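Local coordinates for protein beta-1,3-1,4-glucanase (Caldicellulosiruptor sp. F32, PDB 5H4R) that probably hydrolyses mixed-linkage beta-1,3-1,4-glucans such as lichenan, as a family 5 glycoside hydrolase, and is captured here with bound cellotetraose, at residues A[182-186]-A[218-222]; A[343-348]-A[390-395]; A[32-36]-A[309-313]; A[68-73]-A[115-121]; A[275-279]-A[290-294]. The protein carries 1 engineered substitution. One frame throughout, in Å; residues are numbered along the deposited sequence.

Contact 1 of 5, residues A[182-186]-A[218-222]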
# COMPACT_ATOMS: atom_id res chain seq x y z
N ILE A 182 2.47 -11.18 3.57
CA ILE A 182 1.41 -10.43 4.24
C ILE A 182 0.28 -10.25 3.24
O ILE A 182 0.52 -9.91 2.07
CB ILE A 182 1.95 -9.06 4.70
CG1 ILE A 182 3.13 -9.26 5.66
CG2 ILE A 182 0.85 -8.20 5.33
CD1 ILE A 182 4.04 -8.06 5.74
N PHE A 183 -0.97 -10.46 3.68
CA PHE A 183 -2.14 -10.21 2.84
C PHE A 183 -2.78 -8.89 3.27
O PHE A 183 -3.03 -8.68 4.46
CB PHE A 183 -3.21 -11.30 2.96
CG PHE A 183 -2.75 -12.69 2.58
CD1 PHE A 183 -1.66 -12.91 1.76
CD2 PHE A 183 -3.45 -13.79 3.07
CE1 PHE A 183 -1.28 -14.20 1.42
CE2 PHE A 183 -3.08 -15.07 2.72
CZ PHE A 183 -1.99 -15.28 1.90
N GLU A 184 -3.12 -8.07 2.29
CA GLU A 184 -3.78 -6.78 2.50
C GLU A 184 -5.16 -6.83 1.86
O GLU A 184 -5.26 -7.01 0.64
CB GLU A 184 -2.93 -5.65 1.87
CG GLU A 184 -3.59 -4.28 1.89
CD GLU A 184 -2.84 -3.27 1.02
OE1 GLU A 184 -1.63 -3.09 1.25
OE2 GLU A 184 -3.45 -2.71 0.06
N ALA A 185 -6.21 -6.64 2.67
CA ALA A 185 -7.58 -6.96 2.26
C ALA A 185 -7.94 -6.35 0.92
O ALA A 185 -8.51 -7.01 0.03
CB ALA A 185 -8.55 -6.47 3.32
N VAL A 186 -7.67 -5.06 0.79
CA VAL A 186 -8.11 -4.26 -0.34
C VAL A 186 -7.31 -2.97 -0.22
O VAL A 186 -6.86 -2.62 0.88
CB VAL A 186 -9.64 -4.02 -0.29
CG1 VAL A 186 -10.06 -3.29 0.96
CG2 VAL A 186 -10.12 -3.27 -1.53
N ASN A 218 -13.88 -6.20 5.70
CA ASN A 218 -12.61 -6.52 6.36
C ASN A 218 -12.76 -7.72 7.27
O ASN A 218 -11.84 -8.56 7.35
CB ASN A 218 -12.08 -5.32 7.14
CG ASN A 218 -11.40 -4.28 6.27
OD1 ASN A 218 -10.96 -4.57 5.16
ND2 ASN A 218 -11.26 -3.07 6.81
N GLN A 219 -13.91 -7.87 7.91
CA GLN A 219 -14.15 -9.06 8.72
C GLN A 219 -14.28 -10.31 7.86
O GLN A 219 -13.75 -11.37 8.21
CB GLN A 219 -15.40 -8.85 9.57
CG GLN A 219 -15.64 -9.98 10.52
CD GLN A 219 -14.64 -10.01 11.64
OE1 GLN A 219 -14.59 -9.08 12.47
NE2 GLN A 219 -13.84 -11.05 11.68
N VAL A 220 -14.96 -10.19 6.71
CA VAL A 220 -15.05 -11.30 5.77
C VAL A 220 -13.67 -11.74 5.32
O VAL A 220 -13.36 -12.94 5.25
CB VAL A 220 -15.95 -10.90 4.58
CG1 VAL A 220 -15.89 -11.92 3.46
CG2 VAL A 220 -17.38 -10.73 5.06
N PHE A 221 -12.82 -10.76 4.99
CA PHE A 221 -11.45 -11.04 4.58
C PHE A 221 -10.71 -11.84 5.63
O PHE A 221 -10.10 -12.88 5.33
CB PHE A 221 -10.73 -9.71 4.28
CG PHE A 221 -9.22 -9.76 4.38
CD1 PHE A 221 -8.46 -10.42 3.42
CD2 PHE A 221 -8.56 -9.13 5.42
CE1 PHE A 221 -7.05 -10.43 3.52
CE2 PHE A 221 -7.17 -9.13 5.50
CZ PHE A 221 -6.43 -9.78 4.55
N VAL A 222 -10.71 -11.37 6.87
CA VAL A 222 -9.99 -12.08 7.92
C VAL A 222 -10.54 -13.49 8.08
O VAL A 222 -9.78 -14.48 8.11
CB VAL A 222 -10.05 -11.30 9.24
CG1 VAL A 222 -9.45 -12.11 10.39
CG2 VAL A 222 -9.31 -9.99 9.08
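This is strand-to-helix packing in the (beta/alpha)8 TIM barrel of a family 5 glycoside hydrolase. Segment 182-186 holds the end of barrel strand 181-184 and the turn after it. Segment 218-222 lies on helix 205-226. F221 dominates the contact. F221 points toward segment 182-186, and its t rotamer (chi1 157°) lays the ring against A185. A185 points back at it, and A185 CB sits over one face, 3.6 Å from the centroid of the F221 ring, a CH-pi contact. F183 starts toward the helix, but its m rotamer leads the ring away. F183 CB still touches F221 CZ at 3.9 Å. W167 of helix 156-173 meets both rings, that of F221 edge-to-face. E184 points to the other side of the strand, where R98 and N139 bind its carboxylate. N218 leaves its helix sideways and brings OD1 to 3.6 Å from A185 CB, while its ND2 donates to P240 O. The chain then runs from V186 into N187 and the engineered Q188, both in the glycan pocket. Q188 occupies what is probably the acid/base position of the family. At the edge of the F221 ring, F183 O lies 3.6 Å from CZ of F221.

Contact 2 of 5, residues A[343-348]-A[390-395]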
# COMPACT_ATOMS: atom_id res chain seq x y z
N ALA A 343 11.70 12.88 1.59
CA ALA A 343 11.76 11.43 1.78
C ALA A 343 12.47 11.07 3.06
O ALA A 343 12.03 10.17 3.80
CB ALA A 343 12.44 10.77 0.58
N ALA A 344 13.57 11.76 3.36
CA ALA A 344 14.27 11.52 4.61
C ALA A 344 13.37 11.85 5.79
O ALA A 344 13.30 11.09 6.76
CB ALA A 344 15.54 12.36 4.66
N TYR A 345 12.70 13.00 5.74
CA TYR A 345 11.88 13.42 6.87
C TYR A 345 10.72 12.46 7.09
O TYR A 345 10.45 12.05 8.22
CB TYR A 345 11.37 14.85 6.66
CG TYR A 345 10.61 15.35 7.86
CD1 TYR A 345 11.29 15.99 8.89
CD2 TYR A 345 9.24 15.19 7.97
CE1 TYR A 345 10.61 16.45 10.02
CE2 TYR A 345 8.55 15.67 9.10
CZ TYR A 345 9.24 16.28 10.11
OH TYR A 345 8.58 16.74 11.22
N TYR A 346 10.02 12.11 6.00
CA TYR A 346 8.85 11.25 6.10
C TYR A 346 9.21 9.91 6.72
O TYR A 346 8.56 9.45 7.66
CB TYR A 346 8.24 11.09 4.72
CG TYR A 346 6.87 10.49 4.67
CD1 TYR A 346 6.66 9.13 4.92
CD2 TYR A 346 5.78 11.24 4.28
CE1 TYR A 346 5.40 8.57 4.83
CE2 TYR A 346 4.50 10.69 4.20
CZ TYR A 346 4.33 9.36 4.48
OH TYR A 346 3.09 8.79 4.37
N VAL A 347 10.30 9.29 6.24
CA VAL A 347 10.72 7.99 6.77
C VAL A 347 11.16 8.11 8.24
O VAL A 347 10.81 7.26 9.06
CB VAL A 347 11.82 7.39 5.88
CG1 VAL A 347 12.43 6.15 6.54
CG2 VAL A 347 11.23 7.01 4.55
N ARG A 348 11.91 9.14 8.60
CA ARG A 348 12.31 9.27 10.01
C ARG A 348 11.11 9.56 10.91
O ARG A 348 10.99 8.99 12.01
CB ARG A 348 13.35 10.36 10.18
CG ARG A 348 13.76 10.62 11.65
CD ARG A 348 14.30 9.38 12.34
NE ARG A 348 14.30 9.55 13.80
CZ ARG A 348 14.28 8.54 14.67
NH1 ARG A 348 14.26 7.29 14.26
NH2 ARG A 348 14.27 8.79 15.98
N ALA A 390 18.35 8.82 0.91
CA ALA A 390 17.71 9.63 1.94
C ALA A 390 16.82 8.77 2.82
O ALA A 390 16.81 8.92 4.05
CB ALA A 390 16.90 10.76 1.30
N MET A 391 16.06 7.86 2.21
CA MET A 391 15.20 6.98 2.98
C MET A 391 16.02 5.98 3.77
O MET A 391 15.72 5.70 4.93
CB MET A 391 14.22 6.28 2.04
CG MET A 391 13.29 7.27 1.36
SD MET A 391 11.93 6.48 0.53
CE MET A 391 12.77 5.71 -0.86
N MET A 392 17.07 5.44 3.16
CA MET A 392 17.81 4.38 3.83
C MET A 392 18.52 4.89 5.07
O MET A 392 18.76 4.12 6.01
CB MET A 392 18.80 3.75 2.86
CG MET A 392 18.14 3.05 1.73
SD MET A 392 17.01 1.76 2.30
CE MET A 392 16.06 1.56 0.79
N LYS A 393 18.90 6.18 5.06
CA LYS A 393 19.57 6.78 6.21
C LYS A 393 18.74 6.67 7.48
O LYS A 393 19.30 6.53 8.57
CB LYS A 393 19.89 8.24 5.91
CG LYS A 393 20.65 8.95 7.01
CD LYS A 393 21.04 10.36 6.54
CE LYS A 393 21.74 11.16 7.64
NZ LYS A 393 23.01 10.52 8.07
N TYR A 394 17.41 6.72 7.35
CA TYR A 394 16.52 6.79 8.50
C TYR A 394 15.57 5.61 8.63
O TYR A 394 14.79 5.57 9.58
CB TYR A 394 15.71 8.10 8.47
CG TYR A 394 16.64 9.30 8.57
CD1 TYR A 394 17.23 9.61 9.76
CD2 TYR A 394 16.94 10.09 7.46
CE1 TYR A 394 18.11 10.69 9.89
CE2 TYR A 394 17.83 11.18 7.56
CZ TYR A 394 18.39 11.48 8.77
OH TYR A 394 19.29 12.54 8.92
N ALA A 395 15.62 4.62 7.74
CA ALA A 395 14.62 3.56 7.75
C ALA A 395 14.80 2.53 8.87
O ALA A 395 13.81 1.97 9.36
CB ALA A 395 14.64 2.81 6.42
O HOH W 1 15.67 6.44 11.99
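Y394 overlaps A344 and R348, and it has more surface covered here than any other residue of the two segments. Its CD2 is 3.9 Å from A344 CB, and Y394 CB is 3.7 Å from R348 CB. The contact joins helix 336-352 to helix 385-395, two neighbouring outer helices of the TIM barrel. Barrel strand 356-361 comes between them in the chain. Both helices therefore run the same way, and their axes in these segments diverge by only 24°. Alanines let them come close, to 7.7 Å between axes. A344 CB meets A390 CB at 4.0 Å, and A343 CB meets M391 CG at 3.7 Å. V347 points into the interface. Its CG2 is 3.8 Å from M391 CG, and its CG1 is 4.0 Å from A395 CB. M391 and V347 also touch F327 of strand 322-327, on the barrel wall. The polar ends of Y394 and R348 turn to the N-terminal arm: Y394 OH bonds I28 N, and R348 NH2 bonds I30 O. One water spans the two helices, taking a hydrogen bond from R348 NH1 (2.8 Å) and giving one to Y394 O (2.7 Å). No direct hydrogen bond crosses between the segments. The helices are thus held together by apolar packing, with a water link at the partly exposed end.

Contact 3 of 5, residues A[32-36]-A[309-313]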
# COMPACT_ATOMS: atom_id res chain seq x y z
N SER A 32 12.78 9.63 19.10
CA SER A 32 11.95 8.43 19.06
C SER A 32 10.90 8.48 20.17
O SER A 32 11.17 8.94 21.28
CB SER A 32 12.80 7.16 19.19
OG SER A 32 11.98 5.99 19.08
N ARG A 33 9.70 8.02 19.85
CA ARG A 33 8.66 7.83 20.83
C ARG A 33 8.83 6.46 21.50
O ARG A 33 9.57 5.60 21.03
CB ARG A 33 7.28 7.93 20.17
CG ARG A 33 6.99 9.26 19.45
CD ARG A 33 6.97 10.45 20.37
NE ARG A 33 5.72 10.55 21.09
CZ ARG A 33 4.57 10.91 20.51
NH1 ARG A 33 4.54 11.19 19.19
NH2 ARG A 33 3.48 10.97 21.24
N LYS A 34 8.12 6.27 22.60
CA LYS A 34 8.08 4.94 23.22
C LYS A 34 7.32 4.00 22.31
O LYS A 34 6.18 4.29 21.94
CB LYS A 34 7.43 5.00 24.59
CG LYS A 34 7.36 3.66 25.27
CD LYS A 34 8.76 3.16 25.66
CE LYS A 34 8.70 1.93 26.57
NZ LYS A 34 8.20 0.71 25.86
N ILE A 35 7.96 2.91 21.91
CA ILE A 35 7.35 1.90 21.06
C ILE A 35 7.17 0.64 21.90
O ILE A 35 8.15 0.12 22.46
CB ILE A 35 8.21 1.60 19.81
CG1 ILE A 35 8.67 2.89 19.11
CG2 ILE A 35 7.43 0.67 18.86
CD1 ILE A 35 7.57 3.84 18.77
N PRO A 36 5.94 0.15 22.09
CA PRO A 36 5.77 -1.06 22.90
C PRO A 36 6.59 -2.21 22.35
O PRO A 36 6.70 -2.40 21.14
CB PRO A 36 4.27 -1.33 22.84
CG PRO A 36 3.69 0.06 22.61
CD PRO A 36 4.65 0.76 21.72
N ASP A 309 1.17 11.41 14.21
CA ASP A 309 0.88 11.56 15.63
C ASP A 309 -0.44 10.90 16.00
O ASP A 309 -0.54 10.23 17.04
CB ASP A 309 0.82 13.03 16.02
CG ASP A 309 2.19 13.67 16.16
OD1 ASP A 309 3.20 12.94 16.36
OD2 ASP A 309 2.24 14.92 16.10
N LYS A 310 -1.48 11.08 15.18
CA LYS A 310 -2.77 10.52 15.53
C LYS A 310 -2.75 9.00 15.45
O LYS A 310 -3.38 8.32 16.28
CB LYS A 310 -3.87 11.09 14.63
CG LYS A 310 -4.06 12.61 14.71
CD LYS A 310 -4.55 13.06 16.04
CE LYS A 310 -3.44 13.61 16.95
NZ LYS A 310 -4.01 14.19 18.23
N LEU A 311 -2.05 8.45 14.46
CA LEU A 311 -1.91 7.00 14.33
C LEU A 311 -1.08 6.42 15.47
O LEU A 311 -1.39 5.32 15.97
CB LEU A 311 -1.28 6.65 12.98
CG LEU A 311 -2.13 6.89 11.74
CD1 LEU A 311 -1.33 6.60 10.50
CD2 LEU A 311 -3.41 6.05 11.74
N TYR A 312 -0.02 7.11 15.88
CA TYR A 312 0.73 6.67 17.06
C TYR A 312 -0.17 6.67 18.30
O TYR A 312 -0.16 5.71 19.08
CB TYR A 312 1.95 7.55 17.26
CG TYR A 312 2.70 7.24 18.52
CD1 TYR A 312 3.62 6.22 18.56
CD2 TYR A 312 2.44 7.94 19.69
CE1 TYR A 312 4.30 5.91 19.72
CE2 TYR A 312 3.10 7.64 20.87
CZ TYR A 312 4.03 6.62 20.88
OH TYR A 312 4.70 6.33 22.06
N ASP A 313 -1.00 7.71 18.47
CA ASP A 313 -1.84 7.80 19.66
C ASP A 313 -2.85 6.66 19.70
O ASP A 313 -3.07 6.04 20.75
CB ASP A 313 -2.59 9.13 19.69
CG ASP A 313 -1.70 10.32 19.93
OD1 ASP A 313 -0.52 10.15 20.29
OD2 ASP A 313 -2.21 11.46 19.77
O HOH W 2 1.52 11.79 19.27
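Here the N-terminal arm of the chain, ahead of helix 39-47, lies against an outer helix of the TIM barrel, helix 298-316. Y312, R33 and K34 have the most surface covered. Y312 is the centre of the contact. With chi1 near t it points straight from the helix at the arm. Its OH donates a short hydrogen bond to the backbone, 2.5 Å from Y312 OH to K34 O. I35 adds apolar contact at the ring edge, with I35 CD1 4.0 Å from Y312 CE1. R33 covers one face of the same ring. Its first three chi angles are all m, so the side chain folds back. CG lies over the Y312 ring, and a face of the guanidinium covers Y312 CE2, 3.4 Å from R33 NH2. At the edge of the guanidinium, R33 NH1 makes a salt bridge of 3.6 Å with D309 OD1. That oxygen has a second partner in R353. K34 contributes mainly its carbonyl; its CB stands 4.0 Å from Y312 OH, and the end of its side chain leads away. The arm also pairs through the backbone of R33 with A352. D313 is too far from R33 for a salt bridge, but a water joins them, 2.9 Å from R33 NH2 and 2.8 Å from D313 OD1.

Contact 4 of 5, residues A[68-73]-A[115-121]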
# COMPACT_ATOMS: atom_id res chain seq x y z
N ASP A 68 -3.36 -11.68 -24.90
CA ASP A 68 -2.76 -12.35 -23.74
C ASP A 68 -2.97 -11.51 -22.48
O ASP A 68 -2.37 -10.45 -22.34
CB ASP A 68 -1.27 -12.57 -24.00
CG ASP A 68 -0.61 -13.45 -22.95
OD1 ASP A 68 -1.19 -13.68 -21.87
OD2 ASP A 68 0.53 -13.91 -23.22
N GLU A 69 -3.79 -12.02 -21.54
CA GLU A 69 -4.07 -11.25 -20.33
C GLU A 69 -2.82 -10.97 -19.51
O GLU A 69 -2.84 -10.05 -18.69
CB GLU A 69 -5.09 -11.98 -19.44
CG GLU A 69 -4.52 -13.20 -18.73
CD GLU A 69 -5.56 -13.92 -17.93
OE1 GLU A 69 -6.21 -13.28 -17.08
OE2 GLU A 69 -5.71 -15.14 -18.15
N LEU A 70 -1.74 -11.72 -19.70
CA LEU A 70 -0.53 -11.43 -18.94
C LEU A 70 0.07 -10.08 -19.32
O LEU A 70 0.83 -9.52 -18.53
CB LEU A 70 0.49 -12.55 -19.12
CG LEU A 70 0.14 -13.92 -18.57
CD1 LEU A 70 1.39 -14.79 -18.52
CD2 LEU A 70 -0.46 -13.83 -17.20
N LEU A 71 -0.28 -9.54 -20.50
CA LEU A 71 0.23 -8.23 -20.89
C LEU A 71 -0.34 -7.10 -20.04
O LEU A 71 0.17 -5.98 -20.13
CB LEU A 71 -0.06 -8.01 -22.38
CG LEU A 71 0.71 -8.97 -23.29
CD1 LEU A 71 0.25 -8.88 -24.74
CD2 LEU A 71 2.19 -8.72 -23.22
N TYR A 72 -1.33 -7.35 -19.18
CA TYR A 72 -1.69 -6.34 -18.19
C TYR A 72 -0.49 -6.00 -17.31
O TYR A 72 -0.35 -4.85 -16.89
CB TYR A 72 -2.86 -6.81 -17.32
CG TYR A 72 -4.22 -6.48 -17.91
CD1 TYR A 72 -4.81 -5.23 -17.71
CD2 TYR A 72 -4.91 -7.41 -18.67
CE1 TYR A 72 -6.06 -4.93 -18.26
CE2 TYR A 72 -6.13 -7.12 -19.22
CZ TYR A 72 -6.71 -5.89 -19.03
OH TYR A 72 -7.96 -5.66 -19.59
N GLU A 73 0.40 -6.97 -17.06
CA GLU A 73 1.56 -6.70 -16.21
C GLU A 73 2.39 -5.54 -16.73
O GLU A 73 3.03 -4.83 -15.93
CB GLU A 73 2.44 -7.96 -16.13
CG GLU A 73 3.63 -7.77 -15.16
CD GLU A 73 4.64 -8.92 -15.17
OE1 GLU A 73 4.36 -10.01 -15.72
OE2 GLU A 73 5.76 -8.71 -14.63
N SER A 115 -8.08 -16.58 -13.29
CA SER A 115 -7.29 -17.20 -14.34
C SER A 115 -6.03 -17.83 -13.76
O SER A 115 -5.26 -17.16 -13.06
CB SER A 115 -6.91 -16.17 -15.39
OG SER A 115 -5.72 -16.57 -16.05
N LYS A 116 -5.83 -19.11 -14.06
CA LYS A 116 -4.64 -19.80 -13.58
C LYS A 116 -3.36 -19.13 -14.07
O LYS A 116 -2.40 -19.00 -13.31
CB LYS A 116 -4.66 -21.26 -14.00
CG LYS A 116 -3.53 -22.06 -13.37
CD LYS A 116 -3.63 -23.54 -13.74
CE LYS A 116 -2.45 -24.34 -13.19
NZ LYS A 116 -1.14 -23.86 -13.72
N ARG A 117 -3.32 -18.70 -15.35
CA ARG A 117 -2.10 -18.10 -15.87
C ARG A 117 -1.75 -16.83 -15.12
O ARG A 117 -0.59 -16.57 -14.82
CB ARG A 117 -2.23 -17.82 -17.37
CG ARG A 117 -2.22 -19.08 -18.19
CD ARG A 117 -2.29 -18.79 -19.67
NE ARG A 117 -1.09 -18.14 -20.18
CZ ARG A 117 -1.05 -16.90 -20.69
NH1 ARG A 117 -2.14 -16.16 -20.77
NH2 ARG A 117 0.10 -16.42 -21.15
N TRP A 118 -2.76 -16.06 -14.75
CA TRP A 118 -2.53 -14.82 -14.03
C TRP A 118 -2.01 -15.09 -12.62
O TRP A 118 -1.01 -14.51 -12.18
CB TRP A 118 -3.81 -14.01 -13.99
CG TRP A 118 -3.69 -12.67 -13.31
CD1 TRP A 118 -4.23 -12.32 -12.11
CD2 TRP A 118 -3.02 -11.50 -13.81
NE1 TRP A 118 -3.94 -11.01 -11.83
CE2 TRP A 118 -3.20 -10.49 -12.85
CE3 TRP A 118 -2.30 -11.21 -14.97
CZ2 TRP A 118 -2.66 -9.20 -13.01
CZ3 TRP A 118 -1.77 -9.94 -15.13
CH2 TRP A 118 -1.98 -8.95 -14.17
N LEU A 119 -2.69 -15.97 -11.88
CA LEU A 119 -2.26 -16.27 -10.52
C LEU A 119 -0.88 -16.92 -10.51
O LEU A 119 -0.04 -16.61 -9.65
CB LEU A 119 -3.29 -17.16 -9.84
CG LEU A 119 -3.05 -17.48 -8.35
CD1 LEU A 119 -2.89 -16.23 -7.51
CD2 LEU A 119 -4.22 -18.28 -7.86
N ASP A 120 -0.60 -17.79 -11.49
CA ASP A 120 0.73 -18.38 -11.64
C ASP A 120 1.80 -17.30 -11.83
O ASP A 120 2.89 -17.39 -11.25
CB ASP A 120 0.77 -19.33 -12.84
CG ASP A 120 -0.01 -20.63 -12.65
OD1 ASP A 120 -0.51 -20.94 -11.55
OD2 ASP A 120 -0.09 -21.38 -13.65
N ARG A 121 1.52 -16.30 -12.66
CA ARG A 121 2.52 -15.24 -12.90
C ARG A 121 2.74 -14.39 -11.65
O ARG A 121 3.89 -14.08 -11.31
CB ARG A 121 2.09 -14.39 -14.09
CG ARG A 121 3.03 -13.20 -14.36
CD ARG A 121 4.49 -13.61 -14.66
NE ARG A 121 5.31 -12.41 -14.74
CZ ARG A 121 6.62 -12.35 -14.48
NH1 ARG A 121 7.30 -13.46 -14.18
NH2 ARG A 121 7.24 -11.19 -14.54
O HOH W 3 -4.72 -16.48 -20.12
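The loop after the first strand of the TIM barrel meets the N-terminal end of helix 116-131 here. The same loop carries N55 and W76 of the glycan pocket. Segment 68-73 opens with an Asx turn, in which L70 N donates to D68 OD1 (3.0 Å). That oxygen also takes hydrogen bonds from R117 NH1 (2.9 Å) and R117 NH2 (3.1 Å), forming a salt bridge. L70 CD1 lies over a face of the guanidinium, 3.4 Å from R117 NH2. S115 is the N-cap of the helix: its OG accepts from W118 N at 3.3 Å and donates to E69 OE2 at 2.5 Å. The other E69 oxygen, OE1, takes a bond from H106, whose ring stacks on W118. Apolar contact fills the middle, with L70 CD2 3.9 Å from W118 CE3 and Y72 CB 3.9 Å from W118 CH2. A water links E69 OE2 (2.6 Å) to R117 NH1 (2.7 Å). One turn further along the helix, R121 makes a two-pronged salt bridge with E73. T81 joins both partners, bonding E73 OE2 and R121 NH2. The two prongs are R121 NE to E73 OE1, 2.8 Å, and R121 NH2 to E73 OE2, 2.9 Å.

Contact 5 of 5, residues A[275-279]-A[290-294]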
# COMPACT_ATOMS: atom_id res chain seq x y z
N ARG A 275 1.42 13.06 1.61
CA ARG A 275 1.20 14.29 2.36
C ARG A 275 2.53 14.99 2.60
O ARG A 275 3.54 14.33 2.88
CB ARG A 275 0.53 14.02 3.68
CG ARG A 275 -0.79 13.32 3.44
CD ARG A 275 -1.70 13.45 4.55
NE ARG A 275 -2.96 12.80 4.21
CZ ARG A 275 -3.96 12.66 5.04
NH1 ARG A 275 -3.86 13.13 6.28
NH2 ARG A 275 -5.07 12.03 4.62
N PRO A 276 2.54 16.33 2.51
CA PRO A 276 1.41 17.21 2.15
C PRO A 276 1.01 17.04 0.70
O PRO A 276 1.85 16.97 -0.18
CB PRO A 276 1.96 18.61 2.42
CG PRO A 276 3.44 18.48 2.25
CD PRO A 276 3.78 17.08 2.76
N TYR A 277 -0.31 16.96 0.50
CA TYR A 277 -0.87 16.63 -0.82
C TYR A 277 -0.39 17.59 -1.90
O TYR A 277 -0.02 17.16 -3.00
CB TYR A 277 -2.39 16.63 -0.72
CG TYR A 277 -3.09 16.54 -2.05
CD1 TYR A 277 -3.23 15.30 -2.69
CD2 TYR A 277 -3.60 17.66 -2.67
CE1 TYR A 277 -3.85 15.22 -3.91
CE2 TYR A 277 -4.22 17.56 -3.89
CZ TYR A 277 -4.34 16.34 -4.49
OH TYR A 277 -4.99 16.29 -5.72
N ASN A 278 -0.40 18.90 -1.61
CA ASN A 278 -0.11 19.88 -2.66
C ASN A 278 1.31 19.74 -3.19
O ASN A 278 1.57 20.06 -4.36
CB ASN A 278 -0.39 21.31 -2.17
CG ASN A 278 0.43 21.73 -0.95
OD1 ASN A 278 1.19 20.97 -0.38
ND2 ASN A 278 0.28 22.99 -0.55
N PHE A 279 2.24 19.24 -2.36
CA PHE A 279 3.60 18.93 -2.78
C PHE A 279 3.74 17.54 -3.40
O PHE A 279 4.31 17.38 -4.48
CB PHE A 279 4.56 19.03 -1.58
CG PHE A 279 5.94 18.56 -1.89
CD1 PHE A 279 6.78 19.30 -2.68
CD2 PHE A 279 6.39 17.33 -1.41
CE1 PHE A 279 8.04 18.85 -2.99
CE2 PHE A 279 7.65 16.89 -1.73
CZ PHE A 279 8.47 17.64 -2.50
N VAL A 290 2.43 22.84 -5.15
CA VAL A 290 3.73 23.39 -4.80
C VAL A 290 4.80 22.37 -5.17
O VAL A 290 4.58 21.16 -5.17
CB VAL A 290 3.82 23.80 -3.32
CG1 VAL A 290 2.72 24.80 -2.97
CG2 VAL A 290 3.76 22.63 -2.43
N SER A 291 5.98 22.89 -5.49
CA SER A 291 7.10 22.05 -5.88
C SER A 291 8.24 22.09 -4.88
O SER A 291 9.22 21.36 -5.05
CB SER A 291 7.64 22.47 -7.25
OG SER A 291 8.16 23.79 -7.18
N GLU A 292 8.15 22.92 -3.85
CA GLU A 292 9.19 23.05 -2.84
C GLU A 292 8.74 22.40 -1.54
O GLU A 292 7.58 22.53 -1.14
CB GLU A 292 9.51 24.52 -2.56
CG GLU A 292 10.10 25.23 -3.74
CD GLU A 292 10.37 26.70 -3.45
OE1 GLU A 292 9.99 27.17 -2.36
OE2 GLU A 292 10.96 27.38 -4.32
N TRP A 293 9.68 21.75 -0.87
CA TRP A 293 9.47 21.13 0.43
C TRP A 293 10.77 21.34 1.19
O TRP A 293 11.84 21.07 0.65
CB TRP A 293 9.12 19.64 0.31
CG TRP A 293 8.60 19.05 1.59
CD1 TRP A 293 7.29 18.85 1.91
CD2 TRP A 293 9.37 18.61 2.72
NE1 TRP A 293 7.19 18.30 3.17
CE2 TRP A 293 8.45 18.15 3.69
CE3 TRP A 293 10.74 18.57 3.00
CZ2 TRP A 293 8.87 17.68 4.94
CZ3 TRP A 293 11.15 18.11 4.24
CH2 TRP A 293 10.22 17.65 5.19
N SER A 294 10.70 21.87 2.40
CA SER A 294 11.89 22.17 3.17
C SER A 294 11.83 21.55 4.56
O SER A 294 10.84 21.71 5.26
CB SER A 294 12.09 23.68 3.32
OG SER A 294 13.12 23.96 4.24
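R275 points away from segment 290-294, and its guanidinium forms a salt bridge with E247. A cis peptide bond follows, and P276 then faces W293. P276 CD touches the indole edge, 3.6 Å from W293 NE1, and P276 CG is 3.9 Å from W293 CD1. P276 is also the N-cap of the short helix 277-280. The one direct hydrogen bond across the segments runs from V290 N to the backbone O of N278, 3.0 Å. Both segments belong to the long loop of the TIM barrel between strand 267-272 and helix 298-316. That loop also carries Y274 and L281 of the glycan pocket. F279 has the most surface covered here. Its CA makes a CA-H...O contact with V290 O (3.4 Å), and its CB packs on V290 CG2 (3.8 Å). K332 reaches the O atoms of both F279 and V290. The F279 ring takes W293 CB over one face, a CH-pi contact 3.5 Å from its centroid, while S291 O lies at the ring edge, 3.5 Å from F279 CE1.

Overall arrangement
The N-terminal arm opens contact 3 at 32-36, and that loop closes only at 309-313, most of the barrel later. Contacts 4, 1 and 5 all fall within it, one after another. Contact 4 ties the loop after the first barrel strand to helix 116-131. Contact 1 joins strand 181-184 to helix 205-226. Contact 5 folds the loop before helix 298-316 on itself. Contact 2 follows the closing of contact 3 and pairs the last two outer helices. No loops cross. Contact 2 touches contact 3 through R348 and S32, and contact 5 through Y345 and W293. Contact 4 lies across the chain's centre from contacts 2, 3 and 5.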